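Local coordinates for uncharacterized protein (Parabacteroides distasonis, PDB 4Q34), which is a putative esterase of the alpha/beta-hydrolase family, so it probably hydrolyses ester bonds in a substrate not yet identified, at residues G12-G17 / A161-K166; A34-Q39 / Y84-P89; V42-Y47 / R80-L85; I167-F172 / T189-A194. All coordinates share one frame; numbering follows the deposited sequence.

Contact 1 (G12-G17 / A161-K166)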
loop_
_atom_site.group_PDB
_atom_site.type_symbol
_atom_site.label_atom_id
_atom_site.label_comp_id
_atom_site.label_asym_id
_atom_site.label_seq_id
_atom_site.Cartn_x
_atom_site.Cartn_y
_atom_site.Cartn_z
ATOM N N GLY A 12 2.866 -10.033 -7.614
ATOM C CA GLY A 12 1.464 -9.842 -7.400
ATOM C C GLY A 12 1.185 -9.423 -5.968
ATOM O O GLY A 12 2.110 -9.115 -5.206
ATOM N N SER A 13 -0.092 -9.432 -5.610
ATOM C CA SER A 13 -0.496 -8.993 -4.282
ATOM C C SER A 13 -1.739 -9.762 -3.852
ATOM O O SER A 13 -2.486 -10.323 -4.663
ATOM C CB SER A 13 -0.797 -7.511 -4.281
ATOM O OG SER A 13 -1.888 -7.188 -5.155
ATOM N N PHE A 14 -1.945 -9.790 -2.557
ATOM C CA PHE A 14 -3.118 -10.483 -1.987
ATOM C C PHE A 14 -3.326 -10.051 -0.572
ATOM O O PHE A 14 -2.405 -9.552 0.056
ATOM C CB PHE A 14 -2.953 -12.022 -2.057
ATOM C CG PHE A 14 -1.674 -12.554 -1.433
ATOM C CD1 PHE A 14 -1.628 -12.919 -0.086
ATOM C CD2 PHE A 14 -0.527 -12.722 -2.194
ATOM C CE1 PHE A 14 -0.496 -13.455 0.490
ATOM C CE2 PHE A 14 0.618 -13.250 -1.625
ATOM C CZ PHE A 14 0.652 -13.600 -0.270
ATOM N N ALA A 15 -4.545 -10.256 -0.069
ATOM C CA ALA A 15 -4.822 -10.134 1.340
ATOM C C ALA A 15 -4.620 -11.510 1.971
ATOM O O ALA A 15 -4.851 -12.534 1.322
ATOM C CB ALA A 15 -6.253 -9.690 1.590
ATOM N N VAL A 16 -4.183 -11.532 3.229
ATOM C CA VAL A 16 -3.933 -12.804 3.907
ATOM C C VAL A 16 -4.377 -12.711 5.337
ATOM O O VAL A 16 -4.203 -11.673 5.986
ATOM C CB VAL A 16 -2.444 -13.248 3.803
ATOM C CG1 VAL A 16 -1.504 -12.326 4.591
ATOM C CG2 VAL A 16 -2.241 -14.717 4.183
ATOM N N GLY A 17 -4.950 -13.807 5.847
ATOM C CA GLY A 17 -5.464 -13.814 7.198
ATOM C C GLY A 17 -6.722 -12.963 7.363
ATOM O O GLY A 17 -7.467 -12.701 6.411
ATOM N N ALA A 161 1.359 -15.341 10.633
ATOM C CA ALA A 161 1.337 -16.808 10.661
ATOM C C ALA A 161 0.588 -17.382 9.455
ATOM O O ALA A 161 1.044 -18.378 8.861
ATOM C CB ALA A 161 0.744 -17.316 11.936
ATOM N N ALA A 162 -0.526 -16.756 9.089
ATOM C CA ALA A 162 -1.330 -17.177 7.933
ATOM C C ALA A 162 -0.495 -17.030 6.654
ATOM O O ALA A 162 -0.534 -17.894 5.777
ATOM C CB ALA A 162 -2.618 -16.373 7.837
ATOM N N LEU A 163 0.336 -16.002 6.607
ATOM C CA LEU A 163 1.199 -15.809 5.453
ATOM C C LEU A 163 2.275 -16.881 5.353
ATOM O O LEU A 163 2.478 -17.445 4.281
ATOM C CB LEU A 163 1.885 -14.447 5.532
ATOM C CG LEU A 163 2.894 -14.133 4.425
ATOM C CD1 LEU A 163 2.275 -14.318 3.036
ATOM C CD2 LEU A 163 3.438 -12.701 4.648
ATOM N N PHE A 164 2.980 -17.154 6.460
ATOM C CA PHE A 164 3.981 -18.206 6.471
ATOM C C PHE A 164 3.361 -19.566 6.190
ATOM O O PHE A 164 3.937 -20.385 5.511
ATOM C CB PHE A 164 4.759 -18.229 7.778
ATOM C CG PHE A 164 5.864 -17.215 7.815
ATOM C CD1 PHE A 164 7.044 -17.440 7.133
ATOM C CD2 PHE A 164 5.705 -16.026 8.470
ATOM C CE1 PHE A 164 8.059 -16.500 7.116
ATOM C CE2 PHE A 164 6.732 -15.097 8.505
ATOM C CZ PHE A 164 7.898 -15.332 7.803
ATOM N N ASP A 165 2.176 -19.806 6.708
ATOM C CA ASP A 165 1.510 -21.070 6.389
ATOM C C ASP A 165 1.223 -21.227 4.909
ATOM O O ASP A 165 1.294 -22.347 4.359
ATOM C CB ASP A 165 0.234 -21.188 7.202
ATOM C CG ASP A 165 0.500 -21.547 8.673
ATOM O OD1 ASP A 165 1.662 -21.854 9.053
ATOM O OD2 ASP A 165 -0.491 -21.524 9.437
ATOM N N LYS A 166 0.874 -20.139 4.266
ATOM C CA LYS A 166 0.548 -20.118 2.854
ATOM C C LYS A 166 1.769 -20.344 1.960
ATOM O O LYS A 166 1.708 -21.144 1.033
ATOM C CB LYS A 166 -0.110 -18.795 2.478
ATOM C CG LYS A 166 -0.501 -18.596 1.022
ATOM C CD LYS A 166 -1.071 -17.197 0.790
ATOM C CE LYS A 166 -1.263 -16.909 -0.687
ATOM N NZ LYS A 166 -2.300 -17.809 -1.288
#

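Contact 2 (A34-Q39 / Y84-P89)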
loop_
_atom_site.group_PDB
_atom_site.type_symbol
_atom_site.label_atom_id
_atom_site.label_comp_id
_atom_site.label_asym_id
_atom_site.label_seq_id
_atom_site.Cartn_x
_atom_site.Cartn_y
_atom_site.Cartn_z
ATOM N N ALA A 34 -3.795 -8.879 6.585
ATOM C CA ALA A 34 -2.640 -8.106 6.127
ATOM C C ALA A 34 -2.751 -7.980 4.618
ATOM O O ALA A 34 -3.425 -8.820 3.963
ATOM C CB ALA A 34 -1.340 -8.825 6.485
ATOM N N TYR A 35 -2.039 -6.991 4.061
ATOM C CA TYR A 35 -1.873 -6.854 2.634
ATOM C C TYR A 35 -0.429 -7.203 2.292
ATOM O O TYR A 35 0.476 -6.816 3.008
ATOM C CB TYR A 35 -2.185 -5.449 2.146
ATOM C CG TYR A 35 -1.671 -5.148 0.745
ATOM C CD1 TYR A 35 -0.421 -4.616 0.567
ATOM C CD2 TYR A 35 -2.447 -5.373 -0.378
ATOM C CE1 TYR A 35 0.066 -4.305 -0.701
ATOM C CE2 TYR A 35 -1.980 -5.076 -1.660
ATOM C CZ TYR A 35 -0.716 -4.527 -1.814
ATOM O OH TYR A 35 -0.213 -4.228 -3.060
ATOM N N VAL A 36 -0.238 -7.959 1.222
ATOM C CA VAL A 36 1.085 -8.441 0.834
ATOM C C VAL A 36 1.357 -8.147 -0.642
ATOM O O VAL A 36 0.524 -8.414 -1.502
ATOM C CB VAL A 36 1.155 -9.976 1.051
ATOM C CG1 VAL A 36 2.540 -10.502 0.668
ATOM C CG2 VAL A 36 0.781 -10.304 2.477
ATOM N N PHE A 37 2.539 -7.615 -0.944
ATOM C CA PHE A 37 2.994 -7.524 -2.331
ATOM C C PHE A 37 4.258 -8.361 -2.411
ATOM O O PHE A 37 5.127 -8.242 -1.544
ATOM C CB PHE A 37 3.297 -6.072 -2.710
ATOM C CG PHE A 37 3.821 -5.917 -4.105
ATOM C CD1 PHE A 37 2.979 -5.858 -5.196
ATOM C CD2 PHE A 37 5.193 -5.789 -4.319
ATOM C CE1 PHE A 37 3.489 -5.711 -6.500
ATOM C CE2 PHE A 37 5.699 -5.631 -5.611
ATOM C CZ PHE A 37 4.851 -5.583 -6.695
ATOM N N TYR A 38 4.383 -9.199 -3.442
ATOM C CA TYR A 38 5.500 -10.109 -3.515
ATOM C C TYR A 38 6.117 -10.105 -4.897
ATOM O O TYR A 38 5.458 -9.843 -5.904
ATOM C CB TYR A 38 5.101 -11.548 -3.114
ATOM C CG TYR A 38 4.321 -12.255 -4.212
ATOM C CD1 TYR A 38 2.940 -12.091 -4.329
ATOM C CD2 TYR A 38 4.976 -13.019 -5.182
ATOM C CE1 TYR A 38 2.228 -12.693 -5.353
ATOM C CE2 TYR A 38 4.270 -13.620 -6.202
ATOM C CZ TYR A 38 2.904 -13.445 -6.291
ATOM O OH TYR A 38 2.219 -14.070 -7.316
ATOM N N GLN A 39 7.403 -10.419 -4.933
ATOM C CA GLN A 39 8.086 -10.614 -6.220
ATOM C C GLN A 39 8.994 -11.804 -6.110
ATOM O O GLN A 39 9.728 -11.937 -5.112
ATOM C CB GLN A 39 8.917 -9.347 -6.525
ATOM C CG GLN A 39 8.102 -8.078 -6.654
ATOM C CD GLN A 39 8.935 -6.889 -7.051
ATOM O OE1 GLN A 39 9.743 -6.363 -6.258
ATOM N NE2 GLN A 39 8.704 -6.408 -8.253
ATOM N N TYR A 84 8.549 -10.740 0.091
ATOM C CA TYR A 84 7.185 -10.464 0.468
ATOM C C TYR A 84 7.178 -9.245 1.361
ATOM O O TYR A 84 7.720 -9.267 2.455
ATOM C CB TYR A 84 6.566 -11.667 1.206
ATOM C CG TYR A 84 6.325 -12.833 0.326
ATOM C CD1 TYR A 84 7.373 -13.606 -0.119
ATOM C CD2 TYR A 84 5.024 -13.146 -0.104
ATOM C CE1 TYR A 84 7.145 -14.682 -0.988
ATOM C CE2 TYR A 84 4.793 -14.220 -0.951
ATOM C CZ TYR A 84 5.847 -14.963 -1.398
ATOM O OH TYR A 84 5.580 -16.015 -2.237
ATOM N N LEU A 85 6.606 -8.156 0.875
ATOM C CA LEU A 85 6.473 -6.922 1.665
ATOM C C LEU A 85 5.050 -6.876 2.222
ATOM O O LEU A 85 4.091 -7.086 1.471
ATOM C CB LEU A 85 6.723 -5.675 0.789
ATOM C CG LEU A 85 8.161 -5.255 0.386
ATOM C CD1 LEU A 85 8.272 -3.752 0.236
ATOM C CD2 LEU A 85 9.235 -5.728 1.358
ATOM N N VAL A 86 4.894 -6.519 3.502
ATOM C CA VAL A 86 3.600 -6.636 4.139
ATOM C C VAL A 86 3.188 -5.297 4.757
ATOM O O VAL A 86 4.044 -4.582 5.319
ATOM C CB VAL A 86 3.645 -7.751 5.236
ATOM C CG1 VAL A 86 2.275 -7.904 5.891
ATOM C CG2 VAL A 86 4.161 -9.092 4.650
ATOM N N ASP A 87 1.889 -4.974 4.653
ATOM C CA ASP A 87 1.222 -4.022 5.523
ATOM C C ASP A 87 0.357 -4.865 6.483
ATOM O O ASP A 87 -0.550 -5.602 6.069
ATOM C CB ASP A 87 0.344 -3.094 4.760
ATOM C CG ASP A 87 1.099 -2.294 3.715
ATOM O OD1 ASP A 87 2.253 -1.851 3.916
ATOM O OD2 ASP A 87 0.475 -2.048 2.646
ATOM N N GLN A 88 0.713 -4.810 7.758
ATOM C CA GLN A 88 0.101 -5.619 8.763
ATOM C C GLN A 88 -1.334 -5.167 8.941
ATOM O O GLN A 88 -1.698 -4.091 8.492
ATOM C CB GLN A 88 0.895 -5.549 10.079
ATOM C CG GLN A 88 0.554 -4.343 10.941
ATOM C CD GLN A 88 1.453 -4.093 12.122
ATOM O OE1 GLN A 88 2.391 -4.847 12.432
ATOM N NE2 GLN A 88 1.153 -2.982 12.826
ATOM N N PRO A 89 -2.174 -6.024 9.553
ATOM C CA PRO A 89 -3.574 -5.656 9.878
ATOM C C PRO A 89 -3.685 -4.240 10.427
ATOM O O PRO A 89 -2.898 -3.828 11.281
ATOM C CB PRO A 89 -3.951 -6.685 10.935
ATOM C CG PRO A 89 -3.159 -7.879 10.556
ATOM C CD PRO A 89 -1.806 -7.254 10.254
#

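Contact 3 (V42-Y47 / R80-L85)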
loop_
_atom_site.group_PDB
_atom_site.type_symbol
_atom_site.label_atom_id
_atom_site.label_comp_id
_atom_site.label_asym_id
_atom_site.label_seq_id
_atom_site.Cartn_x
_atom_site.Cartn_y
_atom_site.Cartn_z
ATOM N N VAL A 42 13.701 -14.696 -11.134
ATOM C CA VAL A 42 14.229 -15.834 -11.866
ATOM C C VAL A 42 15.333 -16.475 -11.042
ATOM O O VAL A 42 16.189 -15.784 -10.478
ATOM C CB VAL A 42 14.763 -15.413 -13.244
ATOM C CG1 VAL A 42 15.500 -16.566 -13.960
ATOM C CG2 VAL A 42 13.616 -14.943 -14.128
ATOM N N GLY A 43 15.254 -17.793 -10.933
ATOM C CA GLY A 43 16.249 -18.563 -10.207
ATOM C C GLY A 43 16.219 -18.353 -8.693
ATOM O O GLY A 43 17.267 -18.371 -8.051
ATOM N N ALA A 44 15.018 -18.153 -8.140
ATOM C CA ALA A 44 14.840 -17.849 -6.728
ATOM C C ALA A 44 15.436 -18.909 -5.800
ATOM O O ALA A 44 15.372 -20.119 -6.067
ATOM C CB ALA A 44 13.379 -17.661 -6.402
ATOM N N ARG A 45 15.997 -18.428 -4.702
ATOM C CA ARG A 45 16.489 -19.229 -3.622
ATOM C C ARG A 45 15.332 -19.932 -2.896
ATOM O O ARG A 45 14.171 -19.572 -3.045
ATOM C CB ARG A 45 17.290 -18.368 -2.633
ATOM C CG ARG A 45 18.512 -17.669 -3.231
ATOM C CD ARG A 45 19.168 -16.693 -2.289
ATOM N NE ARG A 45 20.156 -15.885 -2.994
ATOM C CZ ARG A 45 21.345 -16.314 -3.390
ATOM N NH1 ARG A 45 21.775 -17.505 -3.024
ATOM N NH2 ARG A 45 22.145 -15.503 -4.074
ATOM N N LYS A 46 15.669 -20.953 -2.119
ATOM C CA LYS A 46 14.681 -21.835 -1.508
ATOM C C LYS A 46 13.719 -21.157 -0.524
ATOM O O LYS A 46 12.542 -21.500 -0.462
ATOM C CB LYS A 46 15.410 -22.943 -0.777
ATOM C CG LYS A 46 14.470 -24.027 -0.297
ATOM C CD LYS A 46 15.187 -25.200 0.344
ATOM C CE LYS A 46 14.188 -26.335 0.546
ATOM N NZ LYS A 46 14.495 -27.117 1.769
ATOM N N TYR A 47 14.211 -20.194 0.247
ATOM C CA TYR A 47 13.423 -19.599 1.311
ATOM C C TYR A 47 13.124 -18.149 0.981
ATOM O O TYR A 47 14.046 -17.373 0.722
ATOM C CB TYR A 47 14.112 -19.684 2.674
ATOM C CG TYR A 47 14.440 -21.096 3.077
ATOM C CD1 TYR A 47 13.443 -22.015 3.349
ATOM C CD2 TYR A 47 15.755 -21.528 3.099
ATOM C CE1 TYR A 47 13.757 -23.308 3.724
ATOM C CE2 TYR A 47 16.077 -22.822 3.460
ATOM C CZ TYR A 47 15.073 -23.707 3.772
ATOM O OH TYR A 47 15.418 -24.991 4.123
ATOM N N ARG A 80 18.365 -12.589 -5.670
ATOM C CA ARG A 80 17.602 -13.780 -6.035
ATOM C C ARG A 80 16.742 -14.374 -4.940
ATOM O O ARG A 80 16.459 -15.559 -4.972
ATOM C CB ARG A 80 18.498 -14.846 -6.665
ATOM C CG ARG A 80 19.188 -14.379 -7.934
ATOM C CD ARG A 80 19.620 -15.561 -8.817
ATOM N NE ARG A 80 19.654 -16.820 -8.056
ATOM C CZ ARG A 80 20.701 -17.313 -7.392
ATOM N NH1 ARG A 80 21.881 -16.703 -7.399
ATOM N NH2 ARG A 80 20.565 -18.447 -6.730
ATOM N N PHE A 81 16.358 -13.558 -3.956
ATOM C CA PHE A 81 15.362 -13.974 -2.984
ATOM C C PHE A 81 13.962 -13.548 -3.457
ATOM O O PHE A 81 13.772 -12.418 -3.948
ATOM C CB PHE A 81 15.591 -13.351 -1.611
ATOM C CG PHE A 81 16.831 -13.817 -0.901
ATOM C CD1 PHE A 81 18.048 -13.189 -1.151
ATOM C CD2 PHE A 81 16.788 -14.850 0.034
ATOM C CE1 PHE A 81 19.188 -13.583 -0.484
ATOM C CE2 PHE A 81 17.926 -15.225 0.728
ATOM C CZ PHE A 81 19.130 -14.577 0.459
ATOM N N CYS A 82 12.978 -14.430 -3.234
ATOM C CA CYS A 82 11.573 -14.018 -3.227
ATOM C C CYS A 82 11.374 -13.081 -2.073
ATOM O O CYS A 82 11.806 -13.391 -0.954
ATOM C CB CYS A 82 10.595 -15.187 -3.088
ATOM S SG CYS A 82 10.758 -16.391 -4.400
ATOM N N VAL A 83 10.730 -11.954 -2.334
ATOM C CA VAL A 83 10.535 -10.960 -1.319
ATOM C C VAL A 83 9.025 -10.687 -1.164
ATOM O O VAL A 83 8.357 -10.370 -2.148
ATOM C CB VAL A 83 11.267 -9.646 -1.653
ATOM C CG1 VAL A 83 10.852 -8.547 -0.728
ATOM C CG2 VAL A 83 12.787 -9.833 -1.647
ATOM N N TYR A 84 8.549 -10.740 0.091
ATOM C CA TYR A 84 7.185 -10.464 0.468
ATOM C C TYR A 84 7.178 -9.245 1.361
ATOM O O TYR A 84 7.720 -9.267 2.455
ATOM C CB TYR A 84 6.566 -11.667 1.206
ATOM C CG TYR A 84 6.325 -12.833 0.326
ATOM C CD1 TYR A 84 7.373 -13.606 -0.119
ATOM C CD2 TYR A 84 5.024 -13.146 -0.104
ATOM C CE1 TYR A 84 7.145 -14.682 -0.988
ATOM C CE2 TYR A 84 4.793 -14.220 -0.951
ATOM C CZ TYR A 84 5.847 -14.963 -1.398
ATOM O OH TYR A 84 5.580 -16.015 -2.237
ATOM N N LEU A 85 6.606 -8.156 0.875
ATOM C CA LEU A 85 6.473 -6.922 1.665
ATOM C C LEU A 85 5.050 -6.876 2.222
ATOM O O LEU A 85 4.091 -7.086 1.471
ATOM C CB LEU A 85 6.723 -5.675 0.789
ATOM C CG LEU A 85 8.161 -5.255 0.386
ATOM C CD1 LEU A 85 8.272 -3.752 0.236
ATOM C CD2 LEU A 85 9.235 -5.728 1.358
HETATM O O HOH W 1 13.866 -16.895 -2.013
#

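Contact 4 (I167-F172 / T189-A194)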
loop_
_atom_site.group_PDB
_atom_site.type_symbol
_atom_site.label_atom_id
_atom_site.label_comp_id
_atom_site.label_asym_id
_atom_site.label_seq_id
_atom_site.Cartn_x
_atom_site.Cartn_y
_atom_site.Cartn_z
ATOM N N ILE A 167 2.848 -19.605 2.212
ATOM C CA ILE A 167 3.975 -19.585 1.289
ATOM C C ILE A 167 5.055 -20.594 1.582
ATOM O O ILE A 167 5.972 -20.779 0.767
ATOM C CB ILE A 167 4.598 -18.187 1.168
ATOM C CG1 ILE A 167 5.306 -17.739 2.458
ATOM C CG2 ILE A 167 3.525 -17.207 0.772
ATOM C CD1 ILE A 167 6.071 -16.441 2.254
ATOM N N GLY A 168 4.988 -21.250 2.726
ATOM C CA GLY A 168 5.996 -22.240 3.074
ATOM C C GLY A 168 7.145 -21.678 3.876
ATOM O O GLY A 168 7.139 -20.481 4.273
ATOM N N PRO A 169 8.101 -22.558 4.227
ATOM C CA PRO A 169 9.215 -22.164 5.071
ATOM C C PRO A 169 9.912 -20.928 4.520
ATOM O O PRO A 169 10.184 -20.865 3.318
ATOM C CB PRO A 169 10.120 -23.396 5.040
ATOM C CG PRO A 169 9.140 -24.525 4.951
ATOM C CD PRO A 169 8.090 -24.013 3.987
ATOM N N GLY A 170 10.125 -19.937 5.388
ATOM C CA GLY A 170 10.797 -18.688 5.005
ATOM C C GLY A 170 11.488 -18.036 6.169
ATOM O O GLY A 170 11.503 -18.538 7.281
ATOM N N VAL A 171 12.045 -16.890 5.894
ATOM C CA VAL A 171 12.787 -16.128 6.869
ATOM C C VAL A 171 12.012 -14.851 7.151
ATOM O O VAL A 171 11.538 -14.181 6.219
ATOM C CB VAL A 171 14.190 -15.754 6.316
ATOM C CG1 VAL A 171 14.943 -14.877 7.293
ATOM C CG2 VAL A 171 14.974 -16.996 5.960
ATOM N N PHE A 172 11.919 -14.492 8.443
ATOM C CA PHE A 172 11.145 -13.339 8.894
ATOM C C PHE A 172 12.128 -12.239 9.255
ATOM O O PHE A 172 13.018 -12.452 10.100
ATOM C CB PHE A 172 10.265 -13.700 10.097
ATOM C CG PHE A 172 9.016 -12.858 10.289
ATOM C CD1 PHE A 172 8.553 -11.957 9.347
ATOM C CD2 PHE A 172 8.255 -13.033 11.441
ATOM C CE1 PHE A 172 7.379 -11.247 9.537
ATOM C CE2 PHE A 172 7.072 -12.322 11.639
ATOM C CZ PHE A 172 6.646 -11.409 10.704
ATOM N N THR A 189 3.341 -20.788 13.849
ATOM C CA THR A 189 3.600 -21.397 12.561
ATOM C C THR A 189 4.855 -22.239 12.676
ATOM O O THR A 189 5.729 -21.933 13.484
ATOM C CB THR A 189 3.734 -20.336 11.459
ATOM O OG1 THR A 189 3.985 -20.990 10.207
ATOM C CG2 THR A 189 4.915 -19.407 11.695
ATOM N N ARG A 190 4.907 -23.311 11.878
ATOM C CA ARG A 190 6.092 -24.138 11.689
ATOM C C ARG A 190 7.049 -23.574 10.651
ATOM O O ARG A 190 8.208 -23.981 10.585
ATOM C CB ARG A 190 5.672 -25.552 11.248
ATOM C CG ARG A 190 5.092 -26.415 12.354
ATOM C CD ARG A 190 6.167 -27.081 13.214
ATOM N NE ARG A 190 6.789 -28.224 12.550
ATOM C CZ ARG A 190 7.801 -28.912 13.065
ATOM N NH1 ARG A 190 8.298 -28.575 14.247
ATOM N NH2 ARG A 190 8.309 -29.935 12.402
ATOM N N ASN A 191 6.580 -22.604 9.872
ATOM C CA ASN A 191 7.247 -22.185 8.654
ATOM C C ASN A 191 8.201 -20.973 8.777
ATOM O O ASN A 191 8.611 -20.404 7.765
ATOM C CB ASN A 191 6.220 -21.928 7.596
ATOM C CG ASN A 191 5.748 -23.216 6.943
ATOM O OD1 ASN A 191 6.346 -24.285 7.163
ATOM N ND2 ASN A 191 4.748 -23.122 6.083
ATOM N N ILE A 192 8.555 -20.579 9.995
ATOM C CA ILE A 192 9.635 -19.595 10.179
ATOM C C ILE A 192 10.947 -20.328 10.398
ATOM O O ILE A 192 11.161 -21.004 11.412
ATOM C CB ILE A 192 9.338 -18.609 11.336
ATOM C CG1 ILE A 192 8.251 -17.646 10.898
ATOM C CG2 ILE A 192 10.612 -17.820 11.695
ATOM C CD1 ILE A 192 7.569 -16.930 12.042
ATOM N N LYS A 193 11.859 -20.177 9.451
ATOM C CA LYS A 193 13.146 -20.862 9.541
ATOM C C LYS A 193 14.190 -20.079 10.379
ATOM O O LYS A 193 15.175 -20.651 10.806
ATOM C CB LYS A 193 13.735 -21.089 8.129
ATOM C CG LYS A 193 12.966 -22.068 7.230
ATOM C CD LYS A 193 13.208 -23.507 7.637
ATOM C CE LYS A 193 14.637 -23.968 7.325
ATOM N NZ LYS A 193 14.734 -25.435 7.571
ATOM N N ALA A 194 13.972 -18.774 10.517
ATOM C CA ALA A 194 14.950 -17.850 11.107
ATOM C C ALA A 194 14.309 -16.500 11.192
ATOM O O ALA A 194 13.364 -16.180 10.453
ATOM C CB ALA A 194 16.253 -17.771 10.304
#

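Contact 1 (G12-G17 / A161-K166)
Phe14, Val16 and Gly17 of strand 10-16 form a helix-on-sheet contact with Ala162, Leu163 and Lys166 of helix 153-167; the axes of residues 12-16 and 161-166 approach to 9.1 Å. No hydrogen bond crosses the interface. The Phe14 ring is met from two directions. Over one face runs the aliphatic end of Lys166, with CE 3.9 Å from the ring centroid of Phe14 and displaced toward the rim. At the ring's edge, in its plane, Leu163 CD1 lies 3.8 Å from Phe14 CZ. The lysine starts with CG anti to the backbone N (chi1 179°) and stays extended as far as CE, so methylenes rather than charge do the touching; NZ, 5.1 Å from the Phe14 centroid, can add at most a weak cation-pi attraction. Further along the strand, the Val16 branches divide the work: CG2 rests 3.8 Å from Leu163 N, against the helix backbone, while CG1 faces the CB of Leu163. Gly17 comes close with its main chain, CA to Ala162 CB 3.9 Å. An alanine in place of Phe14 would probably open a gap beside Leu163 CD1 and leave the Lys166 arm free to turn. The ring also packs on Val36 and Tyr38 of strand 28-41 and on Gln139 of the second subunit, which places this region beside the subunit interface. Helix 153-167 covers one face of the mixed sheet here, as helices flank the central sheet of the alpha/beta-hydrolase fold.

Contact 2 (A34-Q39 / Y84-P89)
Residues 34-39 and 84-87 pair as antiparallel strands inside the central sheet, Tyr35 facing Asp87 and Phe37 facing Leu85 as hydrogen-bonded pairs. Each of these pairs is closed by two backbone bonds, among them Asp87 N to Tyr35 O at 2.8 Å and Phe37 N to Leu85 O at 2.9 Å. On the face that carries Val36, Tyr38, Tyr84 and Val86, the side chains interlock across the strands. Tyr38 sets its CB over the Tyr84 ring, 3.6 Å from the centroid, and the two rings run side by side with planes 18° apart, slid so far that they hardly overlap. Val36 CG1 reaches the edge of the same ring, 3.7 Å from Tyr84 CD2. On the opposite face the Asp87 carboxylate lies alongside the Tyr35 ring, OD2 3.4 Å from CD1, while its OD1 accepts from Ser59 N and the Tyr35 hydroxyl bonds to Glu63 of the second subunit. Helix 153-167 packs on the first face through Ile167 against Tyr84 and Tyr160 against Val86; helix 72-78 meets the other through Gln73, beside which Phe37 packs edge-to-face on Phe37 of the second subunit. Strands 10-16 and 49-52 flank the pair within the sheet.

Contact 3 (V42-Y47 / R80-L85)
Arg45 lies across both Phe81 and Arg80, its methylene chain on the ring and its guanidinium beside the other arginine. Extended from CG to NE, the Arg45 chain brings CD over the centre of the Phe81 ring, 3.4 Å from the centroid and 11° off the normal, a close CH-pi contact. Beyond it the Arg45 guanidinium has Arg80 NH2 over one face, the two planes inclined at 39°. These like charges come near, with Arg45 NH2 3.5 Å from Arg80 NH1. The repulsion is probably eased because Arg45 NH1 makes a salt bridge with the terminal carboxylate of Asp323 and Arg45 NE donates to Arg79 O. The Arg80 chain bends at chi3, carrying NE to Gly43 O at 2.8 Å in an almost straight bond (178°); the acceptor lies in the guanidinium plane, whereas the donor stands above the carbonyl plane. The main chains join where Arg45 N donates to Arg80 O at 2.9 Å. A water completes the link, accepting from Cys82 N at 2.9 Å and donating to the carbonyls of Arg45 and Tyr47. Arg80, with positive phi, is the C-prime residue of a Schellman motif closing helix 72-78. The contact thus ties the loop that leads into the beta-alpha-beta unit of strand 49-52, helix 72-78 and strand 83-87 to the turn between its helix and its second strand, part of the alpha/beta-hydrolase fold.

Contact 4 (I167-F172 / T189-A194)
Strands 170-172 and 192-194 pair in parallel but splay by 67°. Gly170 is held on both sides of its peptide, its N donating to Asn191 O at 2.9 Å and its O accepting from Lys193 N at 2.7 Å. Further on, Phe172 N bonds to Ala194 O at 3.0 Å. Ahead of the strands, the Asn191 side chain points at the Gly168-Pro169 link. Its CG is anti to the carbonyl carbon (chi1 -80°), and the amide lies against that peptide, ND2 3.4 Å from Gly168 CA and OD1 3.6 Å from Pro169 CG. The amide nitrogen donates to Phe164 O near the end of helix 153-167. Lys193 CG touches Pro169 CB at 3.8 Å, and beyond it the chain bends at chi2 and chi3; deeper in, Ile192 CD1 approaches Phe172 CD2 at 4.0 Å. An alanine in place of Asn191 would probably leave Phe164 O without this mate and open a gap beside Pro169. Thr189 adds an ST turn, its OG1 accepting from Asn191 N at 3.1 Å, and also hydrogen-bonds to Asp165 OD1. The chemistry is therefore divided: backbone bonds register the two parallel strands of a beta-alpha-beta unit, while the side chains of Thr189 and Asn191 fasten the second strand's approach to helix 153-167.

From the N terminus, strand 10-16 opens the widest loop, which contact 1 closes only when helix 153-167 arrives. Contacts 2 and 3 both nest inside it. Strand 28-41 opens contact 2 and the loop after it opens contact 3; the chain then returns through helix 72-78, closing contact 3 at residues 80-82 and then contact 2 along strand 83-87, so contact 3 is the inner loop. Contact 4 follows in series once contact 1 has closed, beginning where helix 153-167 ends. Backbone bonds between residues 12-17 and 34-39 join contacts 1 and 2, while Thr189 and Asn191 connect contact 4 to the helix of contact 1.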